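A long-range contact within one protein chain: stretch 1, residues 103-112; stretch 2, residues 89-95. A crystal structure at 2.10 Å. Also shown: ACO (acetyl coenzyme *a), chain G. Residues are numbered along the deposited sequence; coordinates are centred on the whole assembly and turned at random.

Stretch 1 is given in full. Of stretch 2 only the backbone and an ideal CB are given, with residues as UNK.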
ATOM      1  N   LEU A 103      -3.163  25.817  -6.586  1.00 48.89           N
ATOM      2  CA  LEU A 103      -3.841  25.212  -5.424  1.00 48.64           C
ATOM      3  C   LEU A 103      -3.179  23.899  -4.978  1.00 47.91           C
ATOM      4  O   LEU A 103      -2.933  23.686  -3.778  1.00 47.66           O
ATOM      5  CB  LEU A 103      -5.340  25.012  -5.694  1.00 48.72           C
ATOM      6  CG  LEU A 103      -6.124  24.487  -4.484  1.00 49.02           C
ATOM      7  CD1 LEU A 103      -5.955  25.368  -3.215  1.00 46.53           C
ATOM      8  CD2 LEU A 103      -7.588  24.323  -4.885  1.00 48.75           C
ATOM      9  N   GLY A 104      -2.875  23.040  -5.950  1.00 47.50           N
ATOM     10  CA  GLY A 104      -2.110  21.816  -5.714  1.00 47.23           C
ATOM     11  C   GLY A 104      -0.826  22.049  -4.926  1.00 46.97           C
ATOM     12  O   GLY A 104      -0.537  21.308  -4.003  1.00 47.27           O
ATOM     13  N   SER A 105      -0.054  23.074  -5.291  1.00 46.73           N
ATOM     14  CA  SER A 105       1.184  23.426  -4.583  1.00 47.14           C
ATOM     15  C   SER A 105       0.969  23.872  -3.158  1.00 47.05           C
ATOM     16  O   SER A 105       1.710  23.492  -2.282  1.00 47.15           O
ATOM     17  CB  SER A 105       1.932  24.563  -5.293  1.00 46.94           C
ATOM     18  OG  SER A 105       2.539  24.079  -6.448  1.00 47.47           O
ATOM     19  N   LEU A 106      -0.001  24.745  -2.948  1.00 47.64           N
ATOM     20  CA  LEU A 106      -0.327  25.221  -1.608  1.00 48.26           C
ATOM     21  C   LEU A 106      -0.663  24.060  -0.643  1.00 48.12           C
ATOM     22  O   LEU A 106      -0.190  24.011   0.502  1.00 47.71           O
ATOM     23  CB  LEU A 106      -1.518  26.153  -1.714  1.00 48.89           C
ATOM     24  CG  LEU A 106      -1.593  27.433  -0.888  1.00 51.23           C
ATOM     25  CD1 LEU A 106      -0.225  28.134  -0.723  1.00 51.37           C
ATOM     26  CD2 LEU A 106      -2.645  28.348  -1.597  1.00 49.54           C
ATOM     27  N   LEU A 107      -1.475  23.133  -1.138  1.00 47.80           N
ATOM     28  CA  LEU A 107      -1.909  21.958  -0.379  1.00 47.95           C
ATOM     29  C   LEU A 107      -0.742  21.000  -0.130  1.00 47.61           C
ATOM     30  O   LEU A 107      -0.535  20.541   0.993  1.00 46.89           O
ATOM     31  CB  LEU A 107      -3.030  21.236  -1.143  1.00 48.08           C
ATOM     32  CG  LEU A 107      -4.469  21.054  -0.625  1.00 48.98           C
ATOM     33  CD1 LEU A 107      -4.900  22.004   0.509  1.00 48.40           C
ATOM     34  CD2 LEU A 107      -5.424  21.116  -1.819  1.00 48.00           C
ATOM     35  N   LEU A 108       0.037  20.722  -1.177  1.00 48.03           N
ATOM     36  CA  LEU A 108       1.229  19.887  -1.029  1.00 48.21           C
ATOM     37  C   LEU A 108       2.168  20.474   0.019  1.00 48.41           C
ATOM     38  O   LEU A 108       2.698  19.740   0.851  1.00 47.45           O
ATOM     39  CB  LEU A 108       2.005  19.726  -2.353  1.00 47.85           C
ATOM     40  CG  LEU A 108       2.631  18.358  -2.636  1.00 48.38           C
ATOM     41  CD1 LEU A 108       3.851  18.506  -3.413  1.00 47.12           C
ATOM     42  CD2 LEU A 108       2.905  17.479  -1.355  1.00 50.46           C
ATOM     43  N   GLU A 109       2.378  21.789  -0.018  1.00 48.44           N
ATOM     44  CA  GLU A 109       3.312  22.401   0.937  1.00 49.59           C
ATOM     45  C   GLU A 109       2.791  22.362   2.352  1.00 49.11           C
ATOM     46  O   GLU A 109       3.561  22.172   3.291  1.00 48.43           O
ATOM     47  CB  GLU A 109       3.666  23.839   0.592  1.00 50.31           C
ATOM     48  CG  GLU A 109       5.216  24.105   0.435  1.00 55.76           C
ATOM     49  CD  GLU A 109       6.150  23.108   1.194  1.00 60.47           C
ATOM     50  OE1 GLU A 109       7.012  22.506   0.507  1.00 62.35           O
ATOM     51  OE2 GLU A 109       6.030  22.923   2.451  1.00 62.82           O
ATOM     52  N   GLU A 110       1.488  22.555   2.514  1.00 49.36           N
ATOM     53  CA  GLU A 110       0.894  22.465   3.842  1.00 49.70           C
ATOM     54  C   GLU A 110       1.010  21.051   4.408  1.00 49.18           C
ATOM     55  O   GLU A 110       1.260  20.855   5.621  1.00 49.21           O
ATOM     56  CB  GLU A 110      -0.563  22.914   3.831  1.00 50.33           C
ATOM     57  CG  GLU A 110      -0.742  24.427   3.770  1.00 54.94           C
ATOM     58  CD  GLU A 110       0.188  25.184   4.719  1.00 59.54           C
ATOM     59  OE1 GLU A 110       0.255  24.819   5.913  1.00 62.91           O
ATOM     60  OE2 GLU A 110       0.865  26.138   4.254  1.00 64.03           O
ATOM     61  N   ALA A 111       0.818  20.069   3.535  1.00 48.53           N
ATOM     62  CA  ALA A 111       0.911  18.675   3.935  1.00 47.96           C
ATOM     63  C   ALA A 111       2.339  18.379   4.370  1.00 47.67           C
ATOM     64  O   ALA A 111       2.553  17.747   5.393  1.00 46.90           O
ATOM     65  CB  ALA A 111       0.476  17.751   2.782  1.00 47.28           C
ATOM     66  N   ILE A 112       3.320  18.842   3.587  1.00 47.40           N
ATOM     67  CA  ILE A 112       4.742  18.614   3.900  1.00 47.60           C
ATOM     68  C   ILE A 112       5.142  19.260   5.238  1.00 47.97           C
ATOM     69  O   ILE A 112       5.884  18.678   6.033  1.00 47.16           O
ATOM     70  CB  ILE A 112       5.662  19.140   2.772  1.00 47.45           C
ATOM     71  CG1 ILE A 112       5.480  18.309   1.479  1.00 46.88           C
ATOM     72  CG2 ILE A 112       7.123  19.155   3.229  1.00 46.85           C
ATOM     73  CD1 ILE A 112       6.062  18.997   0.185  1.00 45.53           C
ATOM     74  N   UNK A  89       1.908   7.875   3.037  1.00 42.55           N
ATOM     75  CA  UNK A  89       1.516   7.729   1.638  1.00 42.72           C
ATOM     76  C   UNK A  89       0.660   8.918   1.290  1.00 43.24           C
ATOM     77  O   UNK A  89      -0.378   9.156   1.948  1.00 42.61           O
ATOM     78  CB  UNK A  89       0.774   6.415   1.382  1.00 42.72           C
ATOM     79  N   UNK A  90       1.090   9.663   0.278  1.00 43.34           N
ATOM     80  CA  UNK A  90       0.454  10.919  -0.089  1.00 44.28           C
ATOM     81  C   UNK A  90      -0.547  10.712  -1.247  1.00 44.12           C
ATOM     82  O   UNK A  90      -0.304   9.921  -2.172  1.00 43.93           O
ATOM     83  CB  UNK A  90       1.516  11.950  -0.477  1.00 44.28           C
ATOM     84  N   UNK A  91      -1.681  11.424  -1.158  1.00 44.36           N
ATOM     85  CA  UNK A  91      -2.693  11.511  -2.220  1.00 44.21           C
ATOM     86  C   UNK A  91      -3.197  12.958  -2.308  1.00 44.23           C
ATOM     87  O   UNK A  91      -3.611  13.510  -1.282  1.00 43.76           O
ATOM     88  CB  UNK A  91      -3.851  10.547  -1.956  1.00 44.21           C
ATOM     89  N   UNK A  92      -3.173  13.553  -3.509  1.00 42.97           N
ATOM     90  CA  UNK A  92      -3.756  14.893  -3.763  1.00 43.49           C
ATOM     91  C   UNK A  92      -4.650  14.886  -5.003  1.00 42.93           C
ATOM     92  O   UNK A  92      -4.308  14.314  -6.038  1.00 42.19           O
ATOM     93  CB  UNK A  92      -2.648  15.934  -3.935  1.00 43.49           C
ATOM     94  N   UNK A  93      -5.799  15.543  -4.923  1.00 42.80           N
ATOM     95  CA  UNK A  93      -6.602  15.751  -6.115  1.00 42.49           C
ATOM     96  C   UNK A  93      -7.281  17.102  -6.020  1.00 42.34           C
ATOM     97  O   UNK A  93      -7.716  17.502  -4.939  1.00 40.14           O
ATOM     98  CB  UNK A  93      -7.631  14.633  -6.292  1.00 42.49           C
ATOM     99  N   UNK A  94      -7.294  17.807  -7.164  1.00 42.80           N
ATOM    100  CA  UNK A  94      -7.904  19.139  -7.317  1.00 43.63           C
ATOM    101  C   UNK A  94      -8.992  19.004  -8.389  1.00 43.71           C
ATOM    102  O   UNK A  94      -8.832  18.234  -9.348  1.00 42.24           O
ATOM    103  CB  UNK A  94      -6.870  20.200  -7.698  1.00 43.63           C
ATOM    104  N   UNK A  95     -10.125  19.688  -8.188  1.00 44.54           N
ATOM    105  CA  UNK A  95     -11.145  19.771  -9.226  1.00 46.20           C
ATOM    106  C   UNK A  95     -10.545  20.353 -10.489  1.00 47.29           C
ATOM    107  O   UNK A  95      -9.778  21.316 -10.427  1.00 47.64           O
ATOM    108  CB  UNK A  95     -12.334  20.613  -8.760  1.00 46.20           C
TER
HETATM  109  N1A ACO G 402       3.211  18.861 -17.975  1.00 47.99           N
HETATM  110  C2A ACO G 402       4.028  19.472 -17.091  1.00 47.58           C
HETATM  111  N3A ACO G 402       3.591  20.398 -16.215  1.00 46.52           N
HETATM  112  C4A ACO G 402       2.293  20.757 -16.175  1.00 46.05           C
HETATM  113  C5A ACO G 402       1.339  20.130 -17.088  1.00 45.77           C
HETATM  114  C6A ACO G 402       1.884  19.125 -18.013  1.00 47.65           C
HETATM  115  N6A ACO G 402       1.064  18.505 -18.889  1.00 48.82           N
HETATM  116  N7A ACO G 402       0.145  20.671 -16.838  1.00 46.84           N
HETATM  117  C8A ACO G 402       0.330  21.575 -15.829  1.00 47.85           C
HETATM  118  N9A ACO G 402       1.616  21.622 -15.442  1.00 47.39           N
HETATM  119  C1B ACO G 402       2.305  22.418 -14.387  1.00 49.04           C
HETATM  120  C2B ACO G 402       1.912  23.871 -14.170  1.00 51.78           C
HETATM  121  O2B ACO G 402       2.626  24.754 -15.037  1.00 54.77           O
HETATM  122  C3B ACO G 402       2.346  24.062 -12.739  1.00 52.47           C
HETATM  123  O3B ACO G 402       3.749  24.162 -12.575  1.00 55.89           O
HETATM  124  P3B ACO G 402       4.515  25.523 -12.227  1.00 59.66           P
HETATM  125  O7A ACO G 402       4.350  26.152 -13.601  1.00 58.97           O
HETATM  126  O8A ACO G 402       5.925  25.152 -11.835  1.00 60.25           O
HETATM  127  O9A ACO G 402       3.771  26.166 -11.084  1.00 58.98           O
HETATM  128  C4B ACO G 402       2.014  22.722 -12.100  1.00 50.86           C
HETATM  129  O4B ACO G 402       2.121  21.755 -13.138  1.00 48.65           O
HETATM  130  C5B ACO G 402       0.623  22.754 -11.480  1.00 49.41           C
HETATM  131  O5B ACO G 402       0.800  23.292 -10.163  1.00 47.16           O
HETATM  132  P1A ACO G 402      -0.503  23.740  -9.336  1.00 43.07           P
HETATM  133  O1A ACO G 402      -1.388  24.610 -10.189  1.00 43.98           O
HETATM  134  O2A ACO G 402       0.016  24.206  -7.991  1.00 40.33           O
HETATM  135  O3A ACO G 402      -1.274  22.318  -9.257  1.00 45.34           O
HETATM  136  P2A ACO G 402      -2.841  21.983  -9.592  1.00 44.53           P
HETATM  137  O4A ACO G 402      -3.202  21.949 -11.082  1.00 39.44           O
HETATM  138  O5A ACO G 402      -3.627  22.850  -8.638  1.00 41.36           O
HETATM  139  O6A ACO G 402      -2.792  20.443  -9.051  1.00 43.40           O
HETATM  140  CBP ACO G 402      -2.821  18.099  -9.751  1.00 44.89           C
HETATM  141  CCP ACO G 402      -2.100  19.433  -9.776  1.00 44.44           C
HETATM  142  CDP ACO G 402      -1.927  17.066 -10.453  1.00 44.09           C
HETATM  143  CEP ACO G 402      -3.087  17.727  -8.284  1.00 45.52           C
HETATM  144  CAP ACO G 402      -4.150  18.224 -10.505  1.00 44.96           C
HETATM  145  OAP ACO G 402      -3.937  18.464 -11.917  1.00 45.80           O
HETATM  146  C9P ACO G 402      -5.018  16.993 -10.305  1.00 43.35           C
HETATM  147  O9P ACO G 402      -5.721  16.903  -9.317  1.00 42.42           O
HETATM  148  N8P ACO G 402      -4.991  16.059 -11.248  1.00 42.57           N
HETATM  149  C7P ACO G 402      -5.799  14.833 -11.240  1.00 44.90           C
HETATM  150  C6P ACO G 402      -5.514  13.905 -10.060  1.00 43.43           C
HETATM  151  C5P ACO G 402      -4.052  13.566  -9.975  1.00 44.47           C
HETATM  152  O5P ACO G 402      -3.483  13.137 -10.958  1.00 44.27           O
HETATM  153  N4P ACO G 402      -3.451  13.766  -8.809  1.00 46.68           N
HETATM  154  C3P ACO G 402      -2.047  13.475  -8.566  1.00 50.34           C
HETATM  155  C2P ACO G 402      -1.741  11.986  -8.478  1.00 54.90           C
HETATM  156  S1P ACO G 402      -2.567  11.299  -7.070  1.00 58.98           S
HETATM  157  C   ACO G 402      -1.591  11.203  -5.774  1.00 58.13           C
HETATM  158  O   ACO G 402      -1.272  12.295  -5.364  1.00 58.15           O
HETATM  159  CH3 ACO G 402      -1.188   9.844  -5.233  1.00 59.19           C

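Stretch 2 is read here from its backbone, against a helix whose N-to-C direction lies at 154° to that of strand 89-94, the axes approaching to 9.0 Å. The helix spends its backbone amides from 107 onward on its own i to i-4 bonds, such as L108 N to G104 O at 2.9 Å, so toward the strand it offers mainly aliphatic surface: L103, L107, L108 and A111.

Position 89 has extended angles (-89/122), and nothing of stretch 1 lies within 5.5 Å of its ideal CB. The helix sets no requirement, and polar or charged residues are as plausible as any. The deposited residue is D89, whose OD1 is hydrogen-bonded elsewhere in the structure.

At position 90 CA-to-CB points toward the helix, yet the ideal CB again has no neighbour within 5.5 Å. Alanine would therefore fall short, while a longer apolar chain such as leucine, isoleucine or methionine could reach the methyls of L108 and A111. The residue is L90, with chi1 t and chi2 p. Its CD2 lies 3.4 Å from L108 CD2, and its CD1 lies 4.1 Å from A111 CB, so its two methyls meet different helix residues.

Position 91 is out of reach of stretch 1, and the helix cannot discriminate among side chains. F91 is deposited; its ring stands obliquely to the acetyl carbon C of the acetyl coenzyme A.

Position 92 points toward the helix once more, at angles (-131/138) that suit beta-branched residues. Its CB is too distant for contact, so a side chain with reach is favoured: isoleucine, leucine or methionine, with valine a shorter choice. The backbone is already engaged by the ligand, its N donating to ACO O at 2.9 Å and its O accepting from ACO N4P at 3.0 Å. The residue is I92 (m, t), whose extended chain carries CD1 to 3.4 Å from L108 CG. The same CD1 lies 4.4 Å from G104 O, a looser approach.

Position 93 turns its CB away from stretch 1, as strand alternation predicts, leaving the choice to other surroundings. V93 fits the extended backbone (-145/139), which readily accepts beta-branching.

Position 94 lies where the chains run closest: 94 CA is 6.6 Å from G104 CA. The ideal CB points toward the helix, 5.0 Å from L103 CD2 and 5.2 Å from G104 N. L103 and L107 offer aliphatic surface here, so a branched aliphatic would suit: isoleucine, leucine or valine. The absence of a side chain at G104 matters to the cofactor, since an ideal CB there would lie 2.4 Å from ACO O6A. I94 (m, m) is deposited and has the largest area covered by the helix, 73 Å². Its CD1 packs 3.6 Å from L107 CD2 and 3.8 Å from L103 CG, while CG1 lies 4.0 Å from G104 N. G104 N donates to ACO O5A at 2.8 Å, and I94 N donates to ACO O9P at 2.8 Å, so both stretches hold the cofactor here.

Position 95 leaves the strand (-57/136), with CB sideways and no contact. Many residues would be compatible; G95 is deposited.

Stretch 2, residues 89-95: DLFIVIG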
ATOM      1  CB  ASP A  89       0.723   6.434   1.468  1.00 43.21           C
ATOM      2  CG  ASP A  89       1.575   5.201   1.768  1.00 45.24           C
ATOM      3  OD1 ASP A  89       2.552   4.990   1.028  1.00 46.24           O
ATOM      4  OD2 ASP A  89       1.292   4.464   2.755  1.00 49.95           O
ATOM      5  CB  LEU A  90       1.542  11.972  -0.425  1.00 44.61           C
ATOM      6  CG  LEU A  90       1.328  13.497  -0.390  1.00 46.12           C
ATOM      7  CD1 LEU A  90       0.979  14.086   0.952  1.00 48.63           C
ATOM      8  CD2 LEU A  90       2.623  14.176  -0.860  1.00 47.40           C
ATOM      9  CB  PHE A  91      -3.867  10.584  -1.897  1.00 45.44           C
ATOM     10  CG  PHE A  91      -5.002  10.674  -2.870  1.00 45.47           C
ATOM     11  CD1 PHE A  91      -4.900  10.103  -4.136  1.00 48.18           C
ATOM     12  CD2 PHE A  91      -6.169  11.335  -2.536  1.00 46.58           C
ATOM     13  CE1 PHE A  91      -5.962  10.177  -5.047  1.00 48.24           C
ATOM     14  CE2 PHE A  91      -7.231  11.416  -3.440  1.00 47.84           C
ATOM     15  CZ  PHE A  91      -7.126  10.835  -4.695  1.00 47.35           C
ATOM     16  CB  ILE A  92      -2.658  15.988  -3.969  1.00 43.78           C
ATOM     17  CG1 ILE A  92      -1.647  15.973  -2.811  1.00 45.45           C
ATOM     18  CG2 ILE A  92      -3.265  17.437  -4.097  1.00 44.04           C
ATOM     19  CD1 ILE A  92      -0.533  17.035  -2.939  1.00 45.93           C
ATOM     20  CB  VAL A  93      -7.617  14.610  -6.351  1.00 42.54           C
ATOM     21  CG1 VAL A  93      -8.517  14.420  -5.128  1.00 40.87           C
ATOM     22  CG2 VAL A  93      -8.433  14.885  -7.595  1.00 42.56           C
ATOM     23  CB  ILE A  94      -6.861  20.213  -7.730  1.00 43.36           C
ATOM     24  CG1 ILE A  94      -5.726  20.312  -6.685  1.00 45.33           C
ATOM     25  CG2 ILE A  94      -7.501  21.596  -7.894  1.00 43.02           C
ATOM     26  CD1 ILE A  94      -6.162  20.816  -5.298  1.00 46.50           C
TER
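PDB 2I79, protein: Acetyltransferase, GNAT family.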